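Local coordinates for protein Ent-copalyl diphosphate synthase (Streptomyces platensis, PDB 5BP8) that belongs to the terpene cyclases and adopts a largely helical fold that includes a squalene-hopene cyclase-type domain, at residues Y404-C409 / D426-W431; A430-T435 / A453-L458; T351-L356 / A410-E415; G392-K397 / R422-R427; G447-T452 / T505-A510. One frame throughout, in Å; residues are numbered along the deposited sequence. Where two conformers were deposited one is given.

Interaction 1. Residues Y404-C409 / D426-W431; sequences YATACC and DRAAAW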
# COMPACT_ATOMS: atom_id res chain seq x y z
N TYR A 404 7.83 -9.96 -1.55
CA TYR A 404 8.11 -8.65 -2.16
C TYR A 404 9.54 -8.20 -1.85
O TYR A 404 10.32 -7.88 -2.78
CB TYR A 404 7.15 -7.57 -1.66
CG TYR A 404 7.42 -6.20 -2.25
CD1 TYR A 404 7.22 -5.97 -3.58
CD2 TYR A 404 7.87 -5.15 -1.45
CE1 TYR A 404 7.45 -4.72 -4.14
CE2 TYR A 404 8.12 -3.88 -2.00
CZ TYR A 404 7.92 -3.69 -3.35
OH TYR A 404 8.09 -2.48 -3.98
N ALA A 405 9.87 -8.16 -0.56
CA ALA A 405 11.15 -7.60 -0.10
C ALA A 405 12.33 -8.40 -0.67
O ALA A 405 13.31 -7.83 -1.20
CB ALA A 405 11.20 -7.56 1.41
N THR A 406 12.17 -9.73 -0.66
CA THR A 406 13.26 -10.60 -1.12
C THR A 406 13.47 -10.47 -2.64
O THR A 406 14.62 -10.43 -3.11
CB THR A 406 12.99 -12.06 -0.73
OG1 THR A 406 12.82 -12.13 0.70
CG2 THR A 406 14.20 -12.95 -1.10
N ALA A 407 12.38 -10.40 -3.40
CA ALA A 407 12.49 -10.18 -4.82
C ALA A 407 13.16 -8.84 -5.12
O ALA A 407 14.10 -8.80 -5.94
CB ALA A 407 11.15 -10.23 -5.51
N CYS A 408 12.70 -7.77 -4.46
CA CYS A 408 13.27 -6.44 -4.72
C CYS A 408 14.81 -6.45 -4.52
O CYS A 408 15.55 -6.00 -5.39
CB CYS A 408 12.68 -5.37 -3.82
SG CYS A 408 10.96 -4.93 -4.26
N CYS A 409 15.24 -6.94 -3.38
CA CYS A 409 16.64 -6.87 -2.98
C CYS A 409 17.52 -7.79 -3.77
O CYS A 409 18.60 -7.38 -4.23
CB CYS A 409 16.78 -7.15 -1.48
SG CYS A 409 16.02 -5.87 -0.48
N ASP A 426 22.06 -16.19 -4.40
CA ASP A 426 21.82 -17.62 -4.38
C ASP A 426 21.07 -18.05 -3.12
O ASP A 426 20.25 -18.95 -3.18
CB ASP A 426 23.13 -18.43 -4.47
CG ASP A 426 23.86 -18.23 -5.77
OD1 ASP A 426 23.23 -17.86 -6.78
OD2 ASP A 426 25.10 -18.46 -5.80
N ARG A 427 21.37 -17.42 -1.98
CA ARG A 427 20.70 -17.74 -0.72
C ARG A 427 19.21 -17.34 -0.80
O ARG A 427 18.36 -18.02 -0.23
CB ARG A 427 21.32 -16.99 0.45
CG ARG A 427 22.69 -17.49 0.91
CD ARG A 427 22.84 -17.11 2.37
NE ARG A 427 23.50 -15.82 2.59
CZ ARG A 427 23.16 -14.93 3.53
NH1 ARG A 427 22.10 -15.10 4.33
NH2 ARG A 427 23.88 -13.81 3.63
N ALA A 428 18.93 -16.24 -1.49
CA ALA A 428 17.53 -15.83 -1.76
C ALA A 428 16.79 -16.85 -2.63
O ALA A 428 15.62 -17.22 -2.35
CB ALA A 428 17.49 -14.45 -2.40
N ALA A 429 17.43 -17.33 -3.68
CA ALA A 429 16.83 -18.36 -4.55
C ALA A 429 16.62 -19.68 -3.79
O ALA A 429 15.61 -20.36 -3.99
CB ALA A 429 17.68 -18.58 -5.80
N ALA A 430 17.55 -20.03 -2.91
CA ALA A 430 17.39 -21.19 -2.05
C ALA A 430 16.15 -21.04 -1.14
O ALA A 430 15.42 -22.01 -0.92
CB ALA A 430 18.63 -21.41 -1.21
N TRP A 431 15.98 -19.85 -0.59
CA TRP A 431 14.82 -19.54 0.26
C TRP A 431 13.52 -19.65 -0.53
O TRP A 431 12.51 -20.18 -0.04
CB TRP A 431 14.99 -18.15 0.87
CG TRP A 431 13.85 -17.69 1.70
CD1 TRP A 431 13.61 -18.00 2.99
CD2 TRP A 431 12.79 -16.83 1.28
NE1 TRP A 431 12.46 -17.36 3.44
CE2 TRP A 431 11.93 -16.65 2.40
CE3 TRP A 431 12.48 -16.18 0.09
CZ2 TRP A 431 10.79 -15.85 2.35
CZ3 TRP A 431 11.34 -15.38 0.05
CH2 TRP A 431 10.52 -15.22 1.17
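Thr-406 reaches across to helix 422-435 with both branches of its side chain, meeting Ala-428 with the methyl and Trp-431 with methyl and hydroxyl together. CG2 lies 3.8 Å from Ala-428 CB and also touches CE3 on the benzene half of the indole. OG1 comes obliquely to the same ring, 3.6 Å from Trp-431 CZ3. The first torsion of Thr-406 (chi1 -56°) makes this split possible: CG2 stands anti to the backbone N and faces the other helix, while OG1 stays beside its own backbone N. The next shell positions that hydroxyl. It gives a hydrogen bond to Pro-402 O, one turn back in helix 402-416, and receives one from Trp-394 N of the preceding loop. Outside the pair, Tyr-403 lays its ring against the indole of Trp-431 with the planes about 30° apart, and Met-455 of helix 449-461 touches the indole too. The two consecutive helices run roughly antiparallel, and all three touching residues are buried. Because OG1 both donates and accepts on its own side, its approach to the tryptophan is a van der Waals one, and the hairpin is held here by apolar packing around a satisfied hydroxyl.

Interaction 2. Residues A430-T435 / A453-L458; sequences AWALAT and AYMVQL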
# COMPACT_ATOMS: atom_id res chain seq x y z
N ALA A 430 17.55 -20.03 -2.91
CA ALA A 430 17.39 -21.19 -2.05
C ALA A 430 16.15 -21.04 -1.14
O ALA A 430 15.42 -22.01 -0.92
CB ALA A 430 18.63 -21.41 -1.21
N TRP A 431 15.98 -19.85 -0.59
CA TRP A 431 14.82 -19.54 0.26
C TRP A 431 13.52 -19.65 -0.53
O TRP A 431 12.51 -20.18 -0.04
CB TRP A 431 14.99 -18.15 0.87
CG TRP A 431 13.85 -17.69 1.70
CD1 TRP A 431 13.61 -18.00 2.99
CD2 TRP A 431 12.79 -16.83 1.28
NE1 TRP A 431 12.46 -17.36 3.44
CE2 TRP A 431 11.93 -16.65 2.40
CE3 TRP A 431 12.48 -16.18 0.09
CZ2 TRP A 431 10.79 -15.85 2.35
CZ3 TRP A 431 11.34 -15.38 0.05
CH2 TRP A 431 10.52 -15.22 1.17
N ALA A 432 13.55 -19.18 -1.77
CA ALA A 432 12.42 -19.35 -2.64
C ALA A 432 12.07 -20.82 -2.83
O ALA A 432 10.92 -21.20 -2.71
CB ALA A 432 12.65 -18.66 -3.99
N LEU A 433 13.06 -21.68 -3.09
CA LEU A 433 12.74 -23.08 -3.34
C LEU A 433 12.16 -23.70 -2.07
O LEU A 433 11.24 -24.52 -2.12
CB LEU A 433 14.00 -23.86 -3.77
CG LEU A 433 14.65 -23.43 -5.08
CD1 LEU A 433 15.92 -24.23 -5.33
CD2 LEU A 433 13.69 -23.60 -6.23
N ALA A 434 12.70 -23.30 -0.93
CA ALA A 434 12.35 -23.89 0.34
C ALA A 434 10.95 -23.48 0.80
O ALA A 434 10.34 -24.19 1.60
CB ALA A 434 13.35 -23.47 1.39
N THR A 435 10.47 -22.34 0.32
CA THR A 435 9.18 -21.80 0.79
C THR A 435 8.02 -22.01 -0.17
O THR A 435 6.88 -21.65 0.15
CB THR A 435 9.30 -20.29 1.05
OG1 THR A 435 9.79 -19.62 -0.11
CG2 THR A 435 10.19 -20.00 2.25
N ALA A 453 4.19 -14.50 -8.46
CA ALA A 453 4.83 -13.74 -9.55
C ALA A 453 6.20 -13.26 -9.17
O ALA A 453 7.16 -13.40 -9.97
CB ALA A 453 3.96 -12.57 -9.99
N TYR A 454 6.35 -12.72 -7.95
CA TYR A 454 7.66 -12.25 -7.50
C TYR A 454 8.72 -13.36 -7.47
O TYR A 454 9.86 -13.14 -7.87
CB TYR A 454 7.60 -11.56 -6.13
CG TYR A 454 6.70 -10.33 -6.08
CD1 TYR A 454 6.49 -9.54 -7.22
CD2 TYR A 454 6.13 -9.93 -4.89
CE1 TYR A 454 5.68 -8.41 -7.17
CE2 TYR A 454 5.32 -8.80 -4.82
CZ TYR A 454 5.10 -8.05 -5.97
OH TYR A 454 4.29 -6.94 -5.97
N MSE A 455 8.34 -14.54 -6.98
CA MSE A 455 9.27 -15.66 -6.91
C MSE A 455 9.61 -16.22 -8.26
O MSE A 455 10.78 -16.60 -8.51
CB MSE A 455 8.75 -16.74 -5.96
CG MSE A 455 8.77 -16.22 -4.53
SE MSE A 455 10.54 -15.74 -3.83
CE MSE A 455 10.55 -13.82 -4.15
N VAL A 456 8.65 -16.31 -9.16
CA VAL A 456 8.94 -16.77 -10.52
C VAL A 456 9.97 -15.83 -11.19
O VAL A 456 10.97 -16.30 -11.79
CB VAL A 456 7.67 -16.93 -11.37
CG1 VAL A 456 7.99 -17.08 -12.84
CG2 VAL A 456 6.85 -18.11 -10.87
N GLN A 457 9.75 -14.52 -11.06
CA GLN A 457 10.69 -13.53 -11.57
C GLN A 457 12.08 -13.67 -10.97
O GLN A 457 13.07 -13.66 -11.71
CB GLN A 457 10.24 -12.11 -11.29
CG GLN A 457 9.03 -11.68 -12.08
CD GLN A 457 8.72 -10.21 -11.86
OE1 GLN A 457 9.61 -9.35 -11.96
NE2 GLN A 457 7.45 -9.92 -11.58
N LEU A 458 12.15 -13.80 -9.64
CA LEU A 458 13.42 -13.97 -8.95
C LEU A 458 14.17 -15.16 -9.51
O LEU A 458 15.36 -15.05 -9.85
CB LEU A 458 13.21 -14.15 -7.44
CG LEU A 458 14.44 -14.41 -6.58
CD1 LEU A 458 15.55 -13.42 -6.86
CD2 LEU A 458 14.11 -14.38 -5.09
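The indole of Trp-431 and the side chain of Met-455 cross at about a right angle, with the selenium of this selenomethionine brought to the benzene end of the ring. SE lies 4.0 Å from Trp-431 CZ3 and 5.2 Å from the centroid of the six-membered ring. At 69° off the ring normal, its approach is oblique. The same atom packs against Ala-432 CB at 3.6 Å, so the heavy atom sits against a methyl group and an aromatic ring together. Turns at chi2 (-62°) and chi3 (97°) bend the Met-455 chain, and SE ends beside the tryptophan. Against one face of the indole stands Thr-435 CG2, four residues on, 3.6 Å above the plane and offset toward the rim. Thr-435 is held there by its hydroxyl, since OG1 donates to Trp-431 O at 2.8 Å from a position tilted out of the carbonyl plane. Around the pair, Tyr-403 touches Met-455 as well as the tryptophan, and Trp-442 NE1 bonds to Ala-432 O. This is a Met-aromatic contact between successive antiparallel helices, 422-435 and 449-461, within the largely helical squalene-hopene cyclase-type domain.

Interaction 3. Residues T351-L356 / A410-E415; sequences TNAHIL and ALALAE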
# COMPACT_ATOMS: atom_id res chain seq x y z
N THR A 351 13.35 0.17 -0.76
CA THR A 351 13.72 1.51 -1.24
C THR A 351 15.20 1.53 -1.68
O THR A 351 15.54 2.02 -2.76
CB THR A 351 13.45 2.56 -0.17
OG1 THR A 351 12.04 2.59 0.12
CG2 THR A 351 13.92 3.97 -0.59
N ASN A 352 16.06 1.00 -0.83
CA ASN A 352 17.48 0.93 -1.16
C ASN A 352 17.76 0.07 -2.37
O ASN A 352 18.58 0.45 -3.22
CB ASN A 352 18.30 0.52 0.05
CG ASN A 352 18.55 1.68 0.99
OD1 ASN A 352 19.60 2.37 0.90
ND2 ASN A 352 17.59 1.96 1.87
N ALA A 353 17.07 -1.07 -2.48
CA ALA A 353 17.09 -1.86 -3.73
C ALA A 353 16.73 -1.03 -4.96
O ALA A 353 17.43 -1.09 -5.98
CB ALA A 353 16.19 -3.09 -3.63
N HIS A 354 15.64 -0.25 -4.88
CA HIS A 354 15.20 0.51 -6.02
C HIS A 354 16.19 1.66 -6.36
O HIS A 354 16.41 1.98 -7.54
CB HIS A 354 13.74 0.98 -5.82
CG HIS A 354 12.77 -0.16 -5.79
ND1 HIS A 354 11.59 -0.14 -5.07
CD2 HIS A 354 12.84 -1.38 -6.37
CE1 HIS A 354 10.98 -1.30 -5.22
NE2 HIS A 354 11.71 -2.08 -5.99
N ILE A 355 16.80 2.22 -5.34
CA ILE A 355 17.84 3.23 -5.53
C ILE A 355 19.07 2.60 -6.18
O ILE A 355 19.66 3.19 -7.09
CB ILE A 355 18.17 3.96 -4.22
CG1 ILE A 355 16.96 4.80 -3.83
CG2 ILE A 355 19.35 4.92 -4.39
CD1 ILE A 355 16.96 5.27 -2.41
N LEU A 356 19.42 1.40 -5.76
CA LEU A 356 20.52 0.68 -6.41
C LEU A 356 20.26 0.49 -7.90
O LEU A 356 21.17 0.69 -8.74
CB LEU A 356 20.79 -0.64 -5.72
CG LEU A 356 21.88 -1.54 -6.32
CD1 LEU A 356 23.19 -0.80 -6.38
CD2 LEU A 356 22.05 -2.80 -5.54
N ALA A 410 17.08 -9.03 -3.96
CA ALA A 410 17.89 -10.00 -4.73
C ALA A 410 18.01 -9.60 -6.20
O ALA A 410 19.07 -9.79 -6.81
CB ALA A 410 17.33 -11.40 -4.63
N LEU A 411 16.94 -9.05 -6.77
CA LEU A 411 16.97 -8.68 -8.19
C LEU A 411 17.81 -7.45 -8.45
O LEU A 411 18.45 -7.35 -9.49
CB LEU A 411 15.56 -8.46 -8.75
CG LEU A 411 14.76 -9.78 -8.90
CD1 LEU A 411 13.29 -9.49 -9.18
CD2 LEU A 411 15.41 -10.68 -9.96
N ALA A 412 17.81 -6.51 -7.51
CA ALA A 412 18.66 -5.32 -7.59
C ALA A 412 20.13 -5.76 -7.46
O ALA A 412 20.98 -5.32 -8.25
CB ALA A 412 18.29 -4.35 -6.48
N LEU A 413 20.41 -6.59 -6.47
CA LEU A 413 21.78 -7.10 -6.26
C LEU A 413 22.29 -7.98 -7.40
O LEU A 413 23.50 -7.98 -7.69
CB LEU A 413 21.88 -7.85 -4.95
CG LEU A 413 21.91 -7.00 -3.68
CD1 LEU A 413 21.59 -7.90 -2.49
CD2 LEU A 413 23.23 -6.27 -3.46
N ALA A 414 21.40 -8.75 -8.02
CA ALA A 414 21.77 -9.62 -9.13
C ALA A 414 22.28 -8.80 -10.33
O ALA A 414 23.28 -9.15 -10.96
CB ALA A 414 20.61 -10.50 -9.54
N GLU A 415 21.59 -7.72 -10.63
CA GLU A 415 21.92 -6.91 -11.78
C GLU A 415 23.02 -5.86 -11.49
O GLU A 415 23.80 -5.53 -12.40
CB GLU A 415 20.65 -6.23 -12.33
CG GLU A 415 20.82 -5.57 -13.71
CD GLU A 415 21.20 -6.51 -14.85
OE1 GLU A 415 20.99 -7.74 -14.75
OE2 GLU A 415 21.74 -6.00 -15.87
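Leu-356, whose backbone N donates to Asn-352 O at 2.8 Å inside helix 349-365, extends its side chain toward Ala-412 and Leu-413 of helix 402-416. CG is anti to the backbone N (chi1 177°), which carries the branched end outward, and the CD2 methyl does the touching. It lies 3.9 Å from Ala-412 O, 4.2 Å from Ala-412 CB and 4.2 Å from Leu-413 CD2, resting against the Ala-412 carbonyl as well as the two side chains. One turn earlier the helices come closer. Ala-353 and Ala-412 pack CB to CB at 3.8 Å, and Ala-412 CB also lies 3.4 Å from Ala-353 O, so the methyl is set against the backbone of the facing helix. With alanine on both sides, the two CA atoms are 5.4 Å apart. The segment axes approach to 8.7 Å and cross at 28° with their N-to-C directions nearly aligned. The contact is apolar and buried. The polar side chains of 351-356 look elsewhere: Asn-352 bonds to Phe-338 N and Ser-348 O, and His-354 ND1 bonds to Asp-308 OD1. Near-parallel helices separated in sequence by another helix are consistent with the alpha-alpha barrel architecture of this family. Helix 370-386, which comes between the two in the chain, borders the contact with Ile-377 against Leu-356 and Leu-385 against Leu-413, while helix 307-319 packs on helix 349-365 at Ile-355.

Interaction 4. Residues G392-K397 / R422-R427; sequences GSWMDK and RAAVDR. With SO4 (sulfate ion), chain B.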
# COMPACT_ATOMS: atom_id res chain seq x y z
N GLY A 392 18.04 -16.15 4.19
CA GLY A 392 18.18 -15.75 2.79
C GLY A 392 17.16 -14.74 2.33
O GLY A 392 17.25 -14.19 1.23
N SER A 393 16.17 -14.47 3.17
CA SER A 393 15.12 -13.53 2.82
C SER A 393 15.47 -12.12 3.24
O SER A 393 16.45 -11.89 3.95
CB SER A 393 13.81 -13.98 3.48
OG SER A 393 13.84 -13.74 4.88
N TRP A 394 14.64 -11.16 2.80
CA TRP A 394 14.63 -9.83 3.38
C TRP A 394 13.18 -9.53 3.81
O TRP A 394 12.28 -10.22 3.39
CB TRP A 394 15.04 -8.74 2.37
CG TRP A 394 16.53 -8.60 2.09
CD1 TRP A 394 17.39 -7.69 2.64
CD2 TRP A 394 17.28 -9.33 1.13
NE1 TRP A 394 18.66 -7.85 2.11
CE2 TRP A 394 18.60 -8.82 1.15
CE3 TRP A 394 16.97 -10.37 0.25
CZ2 TRP A 394 19.63 -9.35 0.33
CZ3 TRP A 394 17.97 -10.88 -0.58
CH2 TRP A 394 19.29 -10.37 -0.52
N MSE A 395 13.01 -8.51 4.64
CA MSE A 395 11.69 -7.95 4.95
C MSE A 395 11.79 -6.47 4.68
O MSE A 395 12.87 -5.88 4.79
CB MSE A 395 11.33 -8.15 6.42
CG MSE A 395 10.59 -9.45 6.73
SE MSE A 395 8.87 -9.65 5.78
CE MSE A 395 7.54 -8.45 6.57
N ASP A 396 10.65 -5.85 4.37
CA ASP A 396 10.61 -4.43 4.06
C ASP A 396 9.44 -3.78 4.78
O ASP A 396 8.39 -4.40 4.96
CB ASP A 396 10.44 -4.18 2.57
CG ASP A 396 10.42 -2.70 2.23
OD1 ASP A 396 11.43 -2.03 2.52
OD2 ASP A 396 9.42 -2.20 1.64
N LYS A 397 9.63 -2.53 5.17
CA LYS A 397 8.62 -1.78 5.89
C LYS A 397 7.35 -1.49 5.12
O LYS A 397 6.35 -1.17 5.74
CB LYS A 397 9.21 -0.45 6.42
CG LYS A 397 9.43 0.61 5.37
CD LYS A 397 10.19 1.81 5.94
CE LYS A 397 9.35 2.61 6.92
NZ LYS A 397 10.03 3.88 7.30
N ARG A 422 26.78 -12.09 -5.18
CA ARG A 422 26.18 -13.29 -5.80
C ARG A 422 25.81 -14.39 -4.78
O ARG A 422 24.86 -15.15 -5.01
CB ARG A 422 27.10 -13.87 -6.89
CG ARG A 422 26.50 -15.03 -7.69
CD ARG A 422 25.27 -14.61 -8.50
NE ARG A 422 24.25 -15.66 -8.56
CZ ARG A 422 23.15 -15.62 -9.33
NH1 ARG A 422 22.89 -14.57 -10.13
NH2 ARG A 422 22.31 -16.65 -9.28
N ALA A 423 26.56 -14.49 -3.69
CA ALA A 423 26.25 -15.47 -2.63
C ALA A 423 24.86 -15.20 -2.05
O ALA A 423 24.07 -16.12 -1.82
CB ALA A 423 27.29 -15.41 -1.52
N ALA A 424 24.60 -13.93 -1.79
CA ALA A 424 23.32 -13.50 -1.23
C ALA A 424 22.15 -13.79 -2.17
O ALA A 424 21.06 -14.21 -1.74
CB ALA A 424 23.38 -12.02 -0.91
N VAL A 425 22.36 -13.53 -3.45
CA VAL A 425 21.35 -13.84 -4.44
C VAL A 425 21.03 -15.33 -4.46
O VAL A 425 19.86 -15.72 -4.52
CB VAL A 425 21.77 -13.38 -5.85
CG1 VAL A 425 20.82 -13.96 -6.89
CG2 VAL A 425 21.85 -11.86 -5.93
N ASP A 426 22.06 -16.19 -4.40
CA ASP A 426 21.82 -17.62 -4.38
C ASP A 426 21.07 -18.05 -3.12
O ASP A 426 20.25 -18.95 -3.18
CB ASP A 426 23.13 -18.43 -4.47
CG ASP A 426 23.86 -18.23 -5.77
OD1 ASP A 426 23.23 -17.86 -6.78
OD2 ASP A 426 25.10 -18.46 -5.80
N ARG A 427 21.37 -17.42 -1.98
CA ARG A 427 20.70 -17.74 -0.72
C ARG A 427 19.21 -17.34 -0.80
O ARG A 427 18.36 -18.02 -0.23
CB ARG A 427 21.32 -16.99 0.45
CG ARG A 427 22.69 -17.49 0.91
CD ARG A 427 22.84 -17.11 2.37
NE ARG A 427 23.50 -15.82 2.59
CZ ARG A 427 23.16 -14.93 3.53
NH1 ARG A 427 22.10 -15.10 4.33
NH2 ARG A 427 23.88 -13.81 3.63
S SO4 B . 8.87 5.42 10.30
O1 SO4 B . 10.01 4.48 10.15
O2 SO4 B . 9.37 6.59 11.10
O3 SO4 B . 8.30 5.81 9.04
O4 SO4 B . 7.85 4.73 11.11
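Gly-392 and Trp-394 are the glycine and tryptophan of a QW motif, the sequence signature of squalene-hopene cyclase-type domains, and they pack on Ala-424 and Arg-427 near the start of helix 422-435. The motif's glutamine, Gln-388, ties the two sides together, its NE2 bonding to both Gly-392 O and Ala-424 O. Gly-392 CA lies 3.8 Å from Arg-427 O and 4.1 Å from Arg-427 CB. The phi of 102° and the nearby Arg-427 carbonyl both suit a residue without a CB. Trp-394 brings CH2 to 4.4 Å from Ala-424 CB and approaches the Ala-424 carbonyl obliquely, while its NE1 bonds to Leu-384 O. On the same helix Arg-422 grips Asp-426 side-on in a salt bridge, with NE at 3.0 Å and NH2 at 2.9 Å, both to OD1. Val-425 CG1 covers one face of that guanidinium, 3.7 Å above its centre. At the far end of segment 392-397 a sulfate ion, probably from the crystallisation liquor, is bound by the backbone N atoms of Arg-345 and Thr-346 and by Lys-397, whose NZ donates to O1 at 2.9 Å and to O3 at 3.1 Å.

Interaction 5. Residues G447-T452 / T505-A510; sequences GTTEET and TVIRAA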
# COMPACT_ATOMS: atom_id res chain seq x y z
N GLY A 447 -1.24 -18.98 -0.95
CA GLY A 447 -0.71 -18.69 -2.29
C GLY A 447 -1.43 -17.53 -2.94
O GLY A 447 -2.68 -17.48 -2.97
N THR A 448 -0.66 -16.56 -3.47
CA THR A 448 -1.26 -15.43 -4.16
C THR A 448 -0.60 -15.25 -5.51
O THR A 448 0.55 -15.63 -5.72
CB THR A 448 -1.09 -14.11 -3.39
OG1 THR A 448 0.30 -13.79 -3.23
CG2 THR A 448 -1.76 -14.20 -2.01
N THR A 449 -1.34 -14.65 -6.41
CA THR A 449 -0.80 -14.24 -7.72
C THR A 449 0.43 -13.33 -7.53
O THR A 449 1.51 -13.59 -8.12
CB THR A 449 -1.89 -13.50 -8.53
OG1 THR A 449 -2.89 -14.45 -8.93
CG2 THR A 449 -1.33 -12.82 -9.80
N GLU A 450 0.28 -12.30 -6.67
CA GLU A 450 1.36 -11.33 -6.50
C GLU A 450 2.65 -12.00 -6.03
O GLU A 450 3.71 -11.85 -6.64
CB GLU A 450 0.95 -10.24 -5.52
CG GLU A 450 2.02 -9.17 -5.30
CD GLU A 450 1.61 -8.07 -4.34
OE1 GLU A 450 0.49 -8.17 -3.74
OE2 GLU A 450 2.40 -7.12 -4.19
N GLU A 451 2.56 -12.79 -4.95
CA GLU A 451 3.76 -13.33 -4.34
C GLU A 451 4.39 -14.44 -5.18
O GLU A 451 5.62 -14.56 -5.26
CB GLU A 451 3.48 -13.79 -2.90
CG GLU A 451 2.98 -12.65 -2.00
CD GLU A 451 2.37 -13.14 -0.71
OE1 GLU A 451 1.20 -13.59 -0.73
OE2 GLU A 451 3.03 -13.04 0.35
N THR A 452 3.54 -15.23 -5.83
CA THR A 452 4.01 -16.24 -6.76
C THR A 452 4.78 -15.56 -7.91
O THR A 452 5.90 -16.01 -8.28
CB THR A 452 2.84 -17.08 -7.31
OG1 THR A 452 2.14 -17.71 -6.22
CG2 THR A 452 3.36 -18.14 -8.28
N THR A 505 -3.35 -3.29 -10.73
CA THR A 505 -2.71 -3.23 -12.05
C THR A 505 -1.22 -3.53 -11.88
O THR A 505 -0.61 -4.22 -12.70
CB THR A 505 -2.92 -1.87 -12.68
OG1 THR A 505 -4.34 -1.63 -12.80
CG2 THR A 505 -2.26 -1.79 -14.06
N VAL A 506 -0.66 -3.05 -10.78
CA VAL A 506 0.71 -3.41 -10.39
C VAL A 506 0.89 -4.93 -10.30
O VAL A 506 1.87 -5.51 -10.81
CB VAL A 506 1.12 -2.68 -9.09
CG1 VAL A 506 2.41 -3.25 -8.51
CG2 VAL A 506 1.32 -1.20 -9.36
N ILE A 507 -0.06 -5.60 -9.67
CA ILE A 507 0.02 -7.04 -9.54
C ILE A 507 -0.12 -7.73 -10.91
O ILE A 507 0.62 -8.66 -11.21
CB ILE A 507 -1.03 -7.55 -8.53
CG1 ILE A 507 -0.73 -6.99 -7.13
CG2 ILE A 507 -1.04 -9.07 -8.48
CD1 ILE A 507 -1.90 -7.17 -6.15
N ARG A 508 -1.05 -7.26 -11.73
CA ARG A 508 -1.26 -7.81 -13.06
C ARG A 508 0.03 -7.70 -13.88
O ARG A 508 0.37 -8.61 -14.64
CB ARG A 508 -2.43 -7.13 -13.79
CG ARG A 508 -3.78 -7.44 -13.14
CD ARG A 508 -4.98 -6.89 -13.89
NE ARG A 508 -5.36 -7.79 -14.97
CZ ARG A 508 -6.58 -7.90 -15.51
NH1 ARG A 508 -7.62 -7.17 -15.08
NH2 ARG A 508 -6.76 -8.78 -16.49
N ALA A 509 0.76 -6.59 -13.70
CA ALA A 509 2.01 -6.40 -14.45
C ALA A 509 3.09 -7.36 -13.97
O ALA A 509 3.86 -7.90 -14.77
CB ALA A 509 2.48 -4.96 -14.37
N ALA A 510 3.13 -7.60 -12.67
CA ALA A 510 4.03 -8.57 -12.11
C ALA A 510 3.76 -9.98 -12.61
O ALA A 510 4.69 -10.75 -12.90
CB ALA A 510 3.99 -8.51 -10.58
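Glu-450 crosses Ile-507 at about a right angle and touches it along its whole length. CB starts 3.8 Å from Ile-507 CG2. CG comes next, 4.0 Å from Ile-507 CG1, and CD lies 3.8 Å from that same CG1. At the tip, OE1 rests 3.5 Å from Ile-507 CD1, a carboxylate oxygen against a methyl group. The chain is fully extended, with CG anti to the backbone N (chi1 -179°), and this lays the methylenes across the isoleucine. The other oxygen, OE2, belongs to a polar cluster: it is hydrogen-bonded to Tyr-454 OH, His-399 NE2 and Trp-495 NE1, three partners that fix the rotation of the buried carboxylate. Thr-449 adds its CG2 methyl to the apolar side, 4.0 Å from Ile-507 CG2. Thr-449 and Glu-450 stand in the first turn of helix 449-461, which opens with an N-cap: Thr-448 OG1 accepts from Glu-451 N at 3.0 Å with an N-H...O angle of 157°. The capping hydroxyl in turn donates to Glu-451 OE1 at 2.7 Å, using the anti lone pair of that oxygen, while Glu-451 OE2 bonds to Ser-401 OG and Arg-444 N. Thr-452 OG1 donates to Thr-448 O at 2.7 Å. The backbone N of Thr-452 grips the same oxygen, the two donors arriving from opposite faces of the carbonyl plane. Helix 504-518 also packs on helix 260-274, where Val-506 touches Trp-266; Tyr-491 also touches Ile-507.

Following the chain, interaction 3 leaves helix 349-365 and closes on helix 402-416, spanning helix 370-386. Interaction 4 opens in the loop between those last two and closes on helix 422-435, so it crosses interaction 3. Interaction 1 opens inside the span of interaction 4 and ends on the same stretch of helix 422-435, running further; the two overlap at Asp-426 and Arg-427, and it too crosses interaction 3. Interaction 2 starts at Ala-430 and Trp-431, where interaction 1 ends, and joins helix 422-435 to helix 449-461. Interaction 5 opens before interaction 2 closes, crosses it, and carries helix 449-461 to helix 504-518 near the C terminus, about 19 Å centre to centre from interaction 3.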